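Local coordinates for protein serine protease inhibitor 2 (Anopheles gambiae, PDB 3PZF) that inhibits clip-domain serine proteases that activate phenoloxidases, and so restrains melanization in the mosquito's immune response, at residues 376-381 / 386-391. Residues are numbered along the deposited sequence; the frame is centred on the assembly and turned at random.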
# COMPACT_ATOMS: atom_id res chain seq x y z
N PHE A 376 0.49 9.09 -6.03
CA PHE A 376 -0.91 8.88 -5.72
C PHE A 376 -1.03 8.00 -4.47
O PHE A 376 -0.06 7.32 -4.09
CB PHE A 376 -1.64 8.22 -6.89
CG PHE A 376 -1.14 6.83 -7.22
CD1 PHE A 376 -0.14 6.64 -8.19
CD2 PHE A 376 -1.69 5.71 -6.60
CE1 PHE A 376 0.34 5.36 -8.48
CE2 PHE A 376 -1.22 4.42 -6.90
CZ PHE A 376 -0.21 4.25 -7.84
N PHE A 377 -2.18 8.06 -3.82
CA PHE A 377 -2.48 7.16 -2.71
C PHE A 377 -3.98 6.95 -2.59
O PHE A 377 -4.77 7.77 -3.07
CB PHE A 377 -1.81 7.59 -1.38
CG PHE A 377 -2.26 8.92 -0.83
CD1 PHE A 377 -1.61 10.09 -1.19
CD2 PHE A 377 -3.28 8.99 0.13
CE1 PHE A 377 -2.01 11.32 -0.64
CE2 PHE A 377 -3.68 10.23 0.66
CZ PHE A 377 -3.03 11.38 0.27
N ILE A 378 -4.37 5.81 -2.03
CA ILE A 378 -5.78 5.55 -1.78
C ILE A 378 -5.95 5.50 -0.28
O ILE A 378 -5.19 4.79 0.39
CB ILE A 378 -6.21 4.22 -2.39
CG1 ILE A 378 -6.09 4.32 -3.93
CG2 ILE A 378 -7.69 3.92 -2.00
CD1 ILE A 378 -6.42 3.03 -4.61
N GLU A 379 -6.93 6.23 0.24
CA GLU A 379 -7.12 6.30 1.69
C GLU A 379 -8.54 5.93 2.07
O GLU A 379 -9.47 6.17 1.31
CB GLU A 379 -6.77 7.73 2.12
CG GLU A 379 -7.42 8.30 3.34
CD GLU A 379 -6.95 9.72 3.54
OE1 GLU A 379 -5.72 9.91 3.58
OE2 GLU A 379 -7.79 10.64 3.60
N ASP A 380 -8.68 5.29 3.23
CA ASP A 380 -9.96 5.12 3.92
C ASP A 380 -10.27 6.47 4.58
O ASP A 380 -9.58 6.87 5.51
CB ASP A 380 -9.82 3.99 4.96
CG ASP A 380 -11.10 3.75 5.76
OD1 ASP A 380 -11.94 4.68 5.87
OD2 ASP A 380 -11.27 2.62 6.28
N GLU A 381 -11.24 7.20 4.06
CA GLU A 381 -11.46 8.57 4.49
C GLU A 381 -12.21 8.64 5.81
O GLU A 381 -12.42 9.72 6.33
CB GLU A 381 -12.23 9.34 3.43
CG GLU A 381 -11.48 9.37 2.10
CD GLU A 381 -12.06 10.40 1.19
OE1 GLU A 381 -11.37 11.42 0.98
OE2 GLU A 381 -13.20 10.20 0.73
N MET A 386 -3.80 4.68 5.05
CA MET A 386 -3.12 4.78 3.76
C MET A 386 -3.00 3.38 3.14
O MET A 386 -2.02 2.67 3.37
CB MET A 386 -1.74 5.44 3.92
CG MET A 386 -1.21 6.14 2.63
SD MET A 386 0.49 6.72 2.84
CE MET A 386 0.59 7.83 1.42
N LEU A 387 -4.03 2.98 2.41
CA LEU A 387 -4.16 1.61 1.93
C LEU A 387 -3.27 1.31 0.72
O LEU A 387 -2.74 0.20 0.60
CB LEU A 387 -5.63 1.32 1.60
CG LEU A 387 -6.53 1.37 2.84
CD1 LEU A 387 -7.98 1.45 2.39
CD2 LEU A 387 -6.25 0.10 3.67
N PHE A 388 -3.14 2.28 -0.18
CA PHE A 388 -2.20 2.19 -1.33
C PHE A 388 -1.38 3.45 -1.38
O PHE A 388 -1.91 4.53 -1.05
CB PHE A 388 -2.93 2.10 -2.67
CG PHE A 388 -3.56 0.76 -2.95
CD1 PHE A 388 -2.97 -0.13 -3.86
CD2 PHE A 388 -4.77 0.40 -2.35
CE1 PHE A 388 -3.56 -1.34 -4.14
CE2 PHE A 388 -5.37 -0.83 -2.64
CZ PHE A 388 -4.75 -1.70 -3.53
N ALA A 389 -0.13 3.35 -1.80
CA ALA A 389 0.69 4.54 -2.10
C ALA A 389 1.54 4.20 -3.31
O ALA A 389 1.99 3.06 -3.44
CB ALA A 389 1.58 4.91 -0.95
N GLY A 390 1.79 5.15 -4.20
CA GLY A 390 2.60 4.79 -5.36
C GLY A 390 3.03 6.02 -6.10
O GLY A 390 2.67 7.16 -5.73
N LYS A 391 3.79 5.81 -7.17
CA LYS A 391 4.11 6.92 -8.05
C LYS A 391 4.13 6.41 -9.46
O LYS A 391 4.32 5.23 -9.72
CB LYS A 391 5.45 7.54 -7.67
CG LYS A 391 6.60 6.56 -7.75
CD LYS A 391 7.93 7.27 -7.69
CE LYS A 391 9.06 6.25 -7.88
NZ LYS A 391 10.38 6.88 -8.03
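F376 lays its ring over the backbone of G390, the most extensive side-chain cover in the antiparallel pairing of strands 374-380 and 386-392. With CG held between its own backbone N and carbonyl carbon (chi1 64°), the ring swings across to the partner strand, and G390 CA sits 4.0 Å from the ring centroid, a CH-pi contact over one face. The two residues form a hydrogen-bonded pair, F376 N to G390 O and G390 N to F376 O, each 2.9 Å.

On the same face, I378 and F388 lie side by side, I378 CD1 reaching F388 CD2 at 3.8 Å, and F185 of strand 177-188 packs on both. The register then slips at a classic beta bulge: L387 and F388 both face I378. L387 N lies 2.9 Å from I378 O, nearly in line with the C=O but with a bent N-H (134°); F388 N, 3.3 Å from I378 O, comes straighter, in the carbonyl plane on a lone pair.

On the other face the strands share less surface, and protein rather than solvent supplies the cover. The extended M386 chain crosses F377 at about a right angle and brings CE to 3.7 Å from F377 CB; helix 24-35 covers M386 and A389, while the F377 ring leads away to Y247. Toward the turn, L387 CD1 rests thinly against D380 N and CB, the D380 carboxylate bonding to S96 and T382. Main-chain bonds within the pair and apolar packing on both faces thus hold this C-terminal hairpin in the serpin core.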